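Long-range contact in fatty acid amide hydrolase (Candida albicans, PDB 6KVR), which probably hydrolyses fatty acid amides and other monocarboxylic acid amides to the free acid and ammonia, as an enzyme of the amidase family: residues A262-T273 against W487-Q498. Residues are numbered along the deposited sequence; the frame is centred on the assembly and turned at random.
Sequences AAYSGCHGLRPT and WNILDFPTLSFQ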
ATOM      1  N   ALA A 262      25.509   0.741  -4.549  1.00 23.59           N
ATOM      2  CA  ALA A 262      25.716   0.262  -5.910  1.00 26.11           C
ATOM      3  C   ALA A 262      26.486   1.290  -6.730  1.00 26.83           C
ATOM      4  O   ALA A 262      27.536   0.983  -7.307  1.00 25.01           O
ATOM      5  CB  ALA A 262      24.376  -0.065  -6.570  1.00 23.98           C
ATOM      6  N   ALA A 263      25.992   2.528  -6.759  1.00 25.48           N
ATOM      7  CA  ALA A 263      26.630   3.568  -7.554  1.00 24.25           C
ATOM      8  C   ALA A 263      28.035   3.875  -7.051  1.00 24.26           C
ATOM      9  O   ALA A 263      28.953   4.073  -7.855  1.00 23.57           O
ATOM     10  CB  ALA A 263      25.769   4.831  -7.551  1.00 22.91           C
ATOM     11  N   TYR A 264      28.219   3.928  -5.725  1.00 27.36           N
ATOM     12  CA  TYR A 264      29.529   4.239  -5.161  1.00 23.16           C
ATOM     13  C   TYR A 264      30.542   3.153  -5.503  1.00 29.40           C
ATOM     14  O   TYR A 264      31.706   3.451  -5.789  1.00 23.30           O
ATOM     15  CB  TYR A 264      29.463   4.379  -3.636  1.00 23.16           C
ATOM     16  CG  TYR A 264      28.658   5.526  -3.058  1.00 25.37           C
ATOM     17  CD1 TYR A 264      28.030   6.456  -3.870  1.00 24.66           C
ATOM     18  CD2 TYR A 264      28.529   5.669  -1.679  1.00 26.21           C
ATOM     19  CE1 TYR A 264      27.291   7.498  -3.330  1.00 22.30           C
ATOM     20  CE2 TYR A 264      27.785   6.696  -1.121  1.00 24.43           C
ATOM     21  CZ  TYR A 264      27.170   7.611  -1.962  1.00 27.84           C
ATOM     22  OH  TYR A 264      26.438   8.650  -1.433  1.00 25.34           O
ATOM     23  N   SER A 265      30.118   1.887  -5.470  1.00 23.64           N
ATOM     24  CA  SER A 265      31.039   0.764  -5.416  1.00 24.79           C
ATOM     25  C   SER A 265      31.195   0.039  -6.740  1.00 26.57           C
ATOM     26  O   SER A 265      31.860  -0.996  -6.777  1.00 27.10           O
ATOM     27  CB  SER A 265      30.584  -0.244  -4.355  1.00 27.93           C
ATOM     28  OG  SER A 265      30.680   0.291  -3.048  1.00 28.08           O
ATOM     29  N   GLY A 266      30.568   0.516  -7.808  1.00 25.09           N
ATOM     30  CA  GLY A 266      30.787  -0.064  -9.116  1.00 28.75           C
ATOM     31  C   GLY A 266      29.899  -1.225  -9.519  1.00 30.84           C
ATOM     32  O   GLY A 266      30.358  -2.093 -10.273  1.00 30.38           O
ATOM     33  N   CYS A 267      28.639  -1.272  -9.072  1.00 25.07           N
ATOM     34  CA  CYS A 267      27.740  -2.326  -9.539  1.00 27.47           C
ATOM     35  C   CYS A 267      26.369  -1.721  -9.808  1.00 26.38           C
ATOM     36  O   CYS A 267      26.189  -0.498  -9.771  1.00 30.39           O
ATOM     37  CB  CYS A 267      27.680  -3.493  -8.545  1.00 31.61           C
ATOM     38  SG  CYS A 267      27.153  -3.039  -6.897  1.00 35.06           S
ATOM     39  N   HIS A 268      25.401  -2.583 -10.121  1.00 28.91           N
ATOM     40  CA  HIS A 268      24.033  -2.178 -10.423  1.00 25.32           C
ATOM     41  C   HIS A 268      23.125  -2.544  -9.258  1.00 29.20           C
ATOM     42  O   HIS A 268      23.379  -3.518  -8.542  1.00 24.13           O
ATOM     43  CB  HIS A 268      23.482  -2.855 -11.682  1.00 25.04           C
ATOM     44  CG  HIS A 268      24.360  -2.744 -12.892  1.00 34.68           C
ATOM     45  ND1 HIS A 268      24.692  -1.537 -13.470  1.00 36.35           N
ATOM     46  CD2 HIS A 268      24.938  -3.702 -13.659  1.00 35.95           C
ATOM     47  CE1 HIS A 268      25.451  -1.756 -14.531  1.00 34.44           C
ATOM     48  NE2 HIS A 268      25.615  -3.059 -14.668  1.00 35.87           N
ATOM     49  N   GLY A 269      22.052  -1.764  -9.082  1.00 25.80           N
ATOM     50  CA  GLY A 269      21.139  -1.991  -7.979  1.00 23.90           C
ATOM     51  C   GLY A 269      19.739  -1.504  -8.274  1.00 27.39           C
ATOM     52  O   GLY A 269      19.561  -0.459  -8.914  1.00 25.43           O
ATOM     53  N   LEU A 270      18.735  -2.236  -7.802  1.00 23.37           N
ATOM     54  CA  LEU A 270      17.339  -1.883  -8.042  1.00 23.46           C
ATOM     55  C   LEU A 270      16.622  -1.587  -6.733  1.00 21.72           C
ATOM     56  O   LEU A 270      16.547  -2.454  -5.855  1.00 22.32           O
ATOM     57  CB  LEU A 270      16.611  -3.006  -8.773  1.00 22.47           C
ATOM     58  CG  LEU A 270      15.116  -2.721  -8.925  1.00 23.57           C
ATOM     59  CD1 LEU A 270      14.880  -1.487  -9.802  1.00 23.74           C
ATOM     60  CD2 LEU A 270      14.397  -3.952  -9.495  1.00 26.25           C
ATOM     61  N   ARG A 271      16.088  -0.374  -6.613  1.00 24.41           N
ATOM     62  CA  ARG A 271      15.078  -0.085  -5.601  1.00 20.91           C
ATOM     63  C   ARG A 271      13.689  -0.315  -6.200  1.00 20.46           C
ATOM     64  O   ARG A 271      13.210   0.507  -6.992  1.00 22.36           O
ATOM     65  CB  ARG A 271      15.195   1.353  -5.098  1.00 23.83           C
ATOM     66  CG  ARG A 271      14.218   1.650  -3.967  1.00 25.93           C
ATOM     67  CD  ARG A 271      13.872   3.120  -3.770  1.00 24.56           C
ATOM     68  NE  ARG A 271      12.664   3.418  -4.506  1.00 34.31           N
ATOM     69  CZ  ARG A 271      11.427   3.373  -4.027  1.00 31.03           C
ATOM     70  NH1 ARG A 271      11.175   3.202  -2.732  1.00 28.03           N
ATOM     71  NH2 ARG A 271      10.414   3.483  -4.874  1.00 29.82           N
ATOM     72  N   PRO A 272      13.007  -1.400  -5.872  1.00 19.69           N
ATOM     73  CA  PRO A 272      11.684  -1.632  -6.464  1.00 23.52           C
ATOM     74  C   PRO A 272      10.599  -0.797  -5.790  1.00 25.56           C
ATOM     75  O   PRO A 272      10.792  -0.216  -4.711  1.00 21.68           O
ATOM     76  CB  PRO A 272      11.449  -3.130  -6.258  1.00 25.95           C
ATOM     77  CG  PRO A 272      12.462  -3.578  -5.242  1.00 25.17           C
ATOM     78  CD  PRO A 272      13.490  -2.523  -5.056  1.00 23.11           C
ATOM     79  N   THR A 273       9.460  -0.701  -6.481  1.00 20.35           N
ATOM     80  CA  THR A 273       8.270  -0.109  -5.878  1.00 23.19           C
ATOM     81  C   THR A 273       7.937  -0.860  -4.601  1.00 22.57           C
ATOM     82  O   THR A 273       8.123  -2.080  -4.523  1.00 22.25           O
ATOM     83  CB  THR A 273       7.061  -0.183  -6.832  1.00 28.45           C
ATOM     84  OG1 THR A 273       7.462   0.077  -8.179  1.00 25.86           O
ATOM     85  CG2 THR A 273       6.003   0.861  -6.431  1.00 25.58           C
ATOM     86  N   TRP A 487      13.205   9.701  -4.580  1.00 21.25           N
ATOM     87  CA  TRP A 487      12.474   8.545  -5.082  1.00 27.13           C
ATOM     88  C   TRP A 487      11.943   7.642  -3.967  1.00 27.72           C
ATOM     89  O   TRP A 487      11.110   6.765  -4.247  1.00 23.36           O
ATOM     90  CB  TRP A 487      13.365   7.767  -6.068  1.00 20.40           C
ATOM     91  CG  TRP A 487      13.962   8.742  -7.044  1.00 24.69           C
ATOM     92  CD1 TRP A 487      15.265   9.112  -7.134  1.00 23.29           C
ATOM     93  CD2 TRP A 487      13.251   9.530  -8.028  1.00 24.13           C
ATOM     94  NE1 TRP A 487      15.422  10.056  -8.122  1.00 27.42           N
ATOM     95  CE2 TRP A 487      14.201  10.335  -8.682  1.00 23.66           C
ATOM     96  CE3 TRP A 487      11.910   9.621  -8.420  1.00 26.43           C
ATOM     97  CZ2 TRP A 487      13.857  11.226  -9.706  1.00 25.43           C
ATOM     98  CZ3 TRP A 487      11.569  10.507  -9.451  1.00 25.45           C
ATOM     99  CH2 TRP A 487      12.538  11.301 -10.071  1.00 23.05           C
ATOM    100  N   ASN A 488      12.364   7.853  -2.713  1.00 21.74           N
ATOM    101  CA  ASN A 488      11.717   7.135  -1.618  1.00 23.68           C
ATOM    102  C   ASN A 488      10.375   7.761  -1.261  1.00 23.16           C
ATOM    103  O   ASN A 488       9.398   7.041  -1.026  1.00 23.58           O
ATOM    104  CB  ASN A 488      12.611   7.106  -0.384  1.00 21.93           C
ATOM    105  CG  ASN A 488      13.876   6.304  -0.613  1.00 20.60           C
ATOM    106  OD1 ASN A 488      14.948   6.869  -0.792  1.00 25.06           O
ATOM    107  ND2 ASN A 488      13.748   4.984  -0.641  1.00 20.47           N
ATOM    108  N   ILE A 489      10.301   9.092  -1.214  1.00 20.61           N
ATOM    109  CA  ILE A 489       9.019   9.689  -0.858  1.00 26.47           C
ATOM    110  C   ILE A 489       8.039   9.557  -2.024  1.00 21.57           C
ATOM    111  O   ILE A 489       6.848   9.344  -1.805  1.00 23.31           O
ATOM    112  CB  ILE A 489       9.184  11.153  -0.374  1.00 20.05           C
ATOM    113  CG1 ILE A 489       7.854  11.676   0.160  1.00 21.30           C
ATOM    114  CG2 ILE A 489       9.687  12.079  -1.486  1.00 21.19           C
ATOM    115  CD1 ILE A 489       7.916  13.112   0.706  1.00 22.65           C
ATOM    116  N   LEU A 490       8.516   9.630  -3.271  1.00 24.49           N
ATOM    117  CA  LEU A 490       7.629   9.371  -4.409  1.00 23.94           C
ATOM    118  C   LEU A 490       7.327   7.887  -4.586  1.00 24.30           C
ATOM    119  O   LEU A 490       6.309   7.548  -5.202  1.00 26.11           O
ATOM    120  CB  LEU A 490       8.234   9.916  -5.707  1.00 21.80           C
ATOM    121  CG  LEU A 490       8.521  11.426  -5.778  1.00 24.68           C
ATOM    122  CD1 LEU A 490       9.267  11.812  -7.069  1.00 23.50           C
ATOM    123  CD2 LEU A 490       7.246  12.246  -5.631  1.00 20.15           C
ATOM    124  N   ASP A 491       8.180   7.003  -4.054  1.00 23.29           N
ATOM    125  CA  ASP A 491       8.073   5.551  -4.249  1.00 25.12           C
ATOM    126  C   ASP A 491       8.054   5.167  -5.735  1.00 27.36           C
ATOM    127  O   ASP A 491       7.215   4.379  -6.184  1.00 25.24           O
ATOM    128  CB  ASP A 491       6.853   4.963  -3.541  1.00 23.80           C
ATOM    129  CG  ASP A 491       6.895   3.427  -3.477  1.00 31.16           C
ATOM    130  OD1 ASP A 491       5.825   2.795  -3.258  1.00 29.33           O
ATOM    131  OD2 ASP A 491       7.986   2.832  -3.675  1.00 29.53           O
ATOM    132  N   PHE A 492       9.000   5.711  -6.496  1.00 23.66           N
ATOM    133  CA  PHE A 492       9.143   5.297  -7.892  1.00 25.35           C
ATOM    134  C   PHE A 492      10.214   4.218  -8.003  1.00 24.34           C
ATOM    135  O   PHE A 492      11.273   4.331  -7.372  1.00 22.95           O
ATOM    136  CB  PHE A 492       9.543   6.478  -8.796  1.00 25.50           C
ATOM    137  CG  PHE A 492       8.412   7.453  -9.117  1.00 26.08           C
ATOM    138  CD1 PHE A 492       7.232   7.457  -8.397  1.00 26.65           C
ATOM    139  CD2 PHE A 492       8.550   8.365 -10.163  1.00 30.57           C
ATOM    140  CE1 PHE A 492       6.201   8.356  -8.691  1.00 30.78           C
ATOM    141  CE2 PHE A 492       7.523   9.260 -10.478  1.00 31.67           C
ATOM    142  CZ  PHE A 492       6.342   9.253  -9.732  1.00 29.13           C
ATOM    143  N   PRO A 493      10.019   3.151  -8.782  1.00 24.40           N
ATOM    144  CA  PRO A 493      11.094   2.162  -8.936  1.00 22.80           C
ATOM    145  C   PRO A 493      12.281   2.799  -9.654  1.00 27.03           C
ATOM    146  O   PRO A 493      12.114   3.496 -10.663  1.00 21.48           O
ATOM    147  CB  PRO A 493      10.441   1.047  -9.761  1.00 24.32           C
ATOM    148  CG  PRO A 493       9.350   1.732 -10.525  1.00 22.28           C
ATOM    149  CD  PRO A 493       8.877   2.889  -9.676  1.00 23.05           C
ATOM    150  N   THR A 494      13.478   2.601  -9.094  1.00 21.61           N
ATOM    151  CA  THR A 494      14.665   3.313  -9.546  1.00 21.61           C
ATOM    152  C   THR A 494      15.840   2.355  -9.664  1.00 24.07           C
ATOM    153  O   THR A 494      16.236   1.707  -8.685  1.00 26.31           O
ATOM    154  CB  THR A 494      15.003   4.463  -8.589  1.00 27.58           C
ATOM    155  OG1 THR A 494      13.881   5.344  -8.496  1.00 24.76           O
ATOM    156  CG2 THR A 494      16.238   5.252  -9.083  1.00 24.80           C
ATOM    157  N   LEU A 495      16.417   2.294 -10.858  1.00 25.68           N
ATOM    158  CA  LEU A 495      17.615   1.507 -11.111  1.00 19.95           C
ATOM    159  C   LEU A 495      18.841   2.394 -10.952  1.00 20.77           C
ATOM    160  O   LEU A 495      18.924   3.467 -11.559  1.00 25.12           O
ATOM    161  CB  LEU A 495      17.570   0.906 -12.517  1.00 20.90           C
ATOM    162  CG  LEU A 495      18.845   0.301 -13.118  1.00 28.74           C
ATOM    163  CD1 LEU A 495      19.218  -0.980 -12.404  1.00 27.09           C
ATOM    164  CD2 LEU A 495      18.657   0.028 -14.615  1.00 24.20           C
ATOM    165  N   SER A 496      19.784   1.954 -10.129  1.00 21.00           N
ATOM    166  CA  SER A 496      21.113   2.556 -10.076  1.00 24.53           C
ATOM    167  C   SER A 496      22.034   1.711 -10.951  1.00 24.60           C
ATOM    168  O   SER A 496      22.180   0.505 -10.714  1.00 24.57           O
ATOM    169  CB  SER A 496      21.621   2.623  -8.635  1.00 23.25           C
ATOM    170  OG  SER A 496      22.894   3.244  -8.564  1.00 28.31           O
ATOM    171  N   PHE A 497      22.629   2.327 -11.977  1.00 26.28           N
ATOM    172  CA  PHE A 497      23.410   1.591 -12.970  1.00 29.78           C
ATOM    173  C   PHE A 497      24.749   2.273 -13.242  1.00 27.19           C
ATOM    174  O   PHE A 497      24.823   3.504 -13.314  1.00 27.70           O
ATOM    175  CB  PHE A 497      22.614   1.428 -14.293  1.00 28.62           C
ATOM    176  CG  PHE A 497      22.476   2.705 -15.102  1.00 30.88           C
ATOM    177  CD1 PHE A 497      21.419   3.584 -14.878  1.00 27.62           C
ATOM    178  CD2 PHE A 497      23.391   3.012 -16.104  1.00 26.34           C
ATOM    179  CE1 PHE A 497      21.285   4.749 -15.627  1.00 29.31           C
ATOM    180  CE2 PHE A 497      23.274   4.171 -16.852  1.00 23.93           C
ATOM    181  CZ  PHE A 497      22.215   5.041 -16.620  1.00 28.46           C
ATOM    182  N   GLN A 498      25.807   1.466 -13.399  1.00 29.68           N
ATOM    183  CA  GLN A 498      27.117   1.997 -13.780  1.00 29.04           C
ATOM    184  C   GLN A 498      27.100   2.546 -15.204  1.00 27.64           C
ATOM    185  O   GLN A 498      26.529   1.940 -16.116  1.00 30.53           O
ATOM    186  CB  GLN A 498      28.193   0.919 -13.670  1.00 27.16           C
ATOM    187  CG  GLN A 498      28.577   0.586 -12.249  1.00 29.52           C
ATOM    188  CD  GLN A 498      28.931   1.820 -11.443  1.00 31.17           C
ATOM    189  OE1 GLN A 498      29.689   2.680 -11.897  1.00 31.39           O
ATOM    190  NE2 GLN A 498      28.381   1.914 -10.233  1.00 29.30           N
TER
HETATM  191  O   HOH W   1      25.259   2.055 -10.200  1.00 28.09           O
HETATM  192  O   HOH W   2      11.858   3.011   0.163  1.00 25.96           O
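The guanidinium of Arg271 lies flat over the carbonyl O of Trp487, which sits about 3.3 Å from its plane, near the centre of one face. The extended start of the side chain (chi1 -176°) and a bend at chi3 carry the group into the turn after helix 482-490. Asp491, with positive phi, ends that helix in a Schellman motif. Arg271 NH2 forms a salt bridge with Asp491 OD2 at 2.8 Å, on the anti lone pair of the oxygen. Guanidinium and carboxylate planes are nearly perpendicular, 81° apart. Arg271 NH2 also donates to Phe492 O at 2.8 Å, from above the carbonyl plane. Asp491 OD1 turns to Thr274 and Arg549, so the carboxylate is held from both oxygens. A water joins Arg271 NH1, weakly, to Asn488 ND2, which also bonds Asp253.

Beyond the turn, strands 268-271 and 494-498 run antiparallel. Gly269 pairs with Ser496 and Arg271 with Thr494, each through two backbone bonds. At the far end Gln498, bent at chi2 (-52°), lays its amide against Gly266. Gln498 NE2 donates to Ala263 O and Cys267 O, both at 3.3 Å and close to the amide plane.

These are neighbouring central strands of the mixed sheet of the amidase signature fold. Asn488 borders Gly255, part of the predicted substrate site beside the probable nucleophile Ser257.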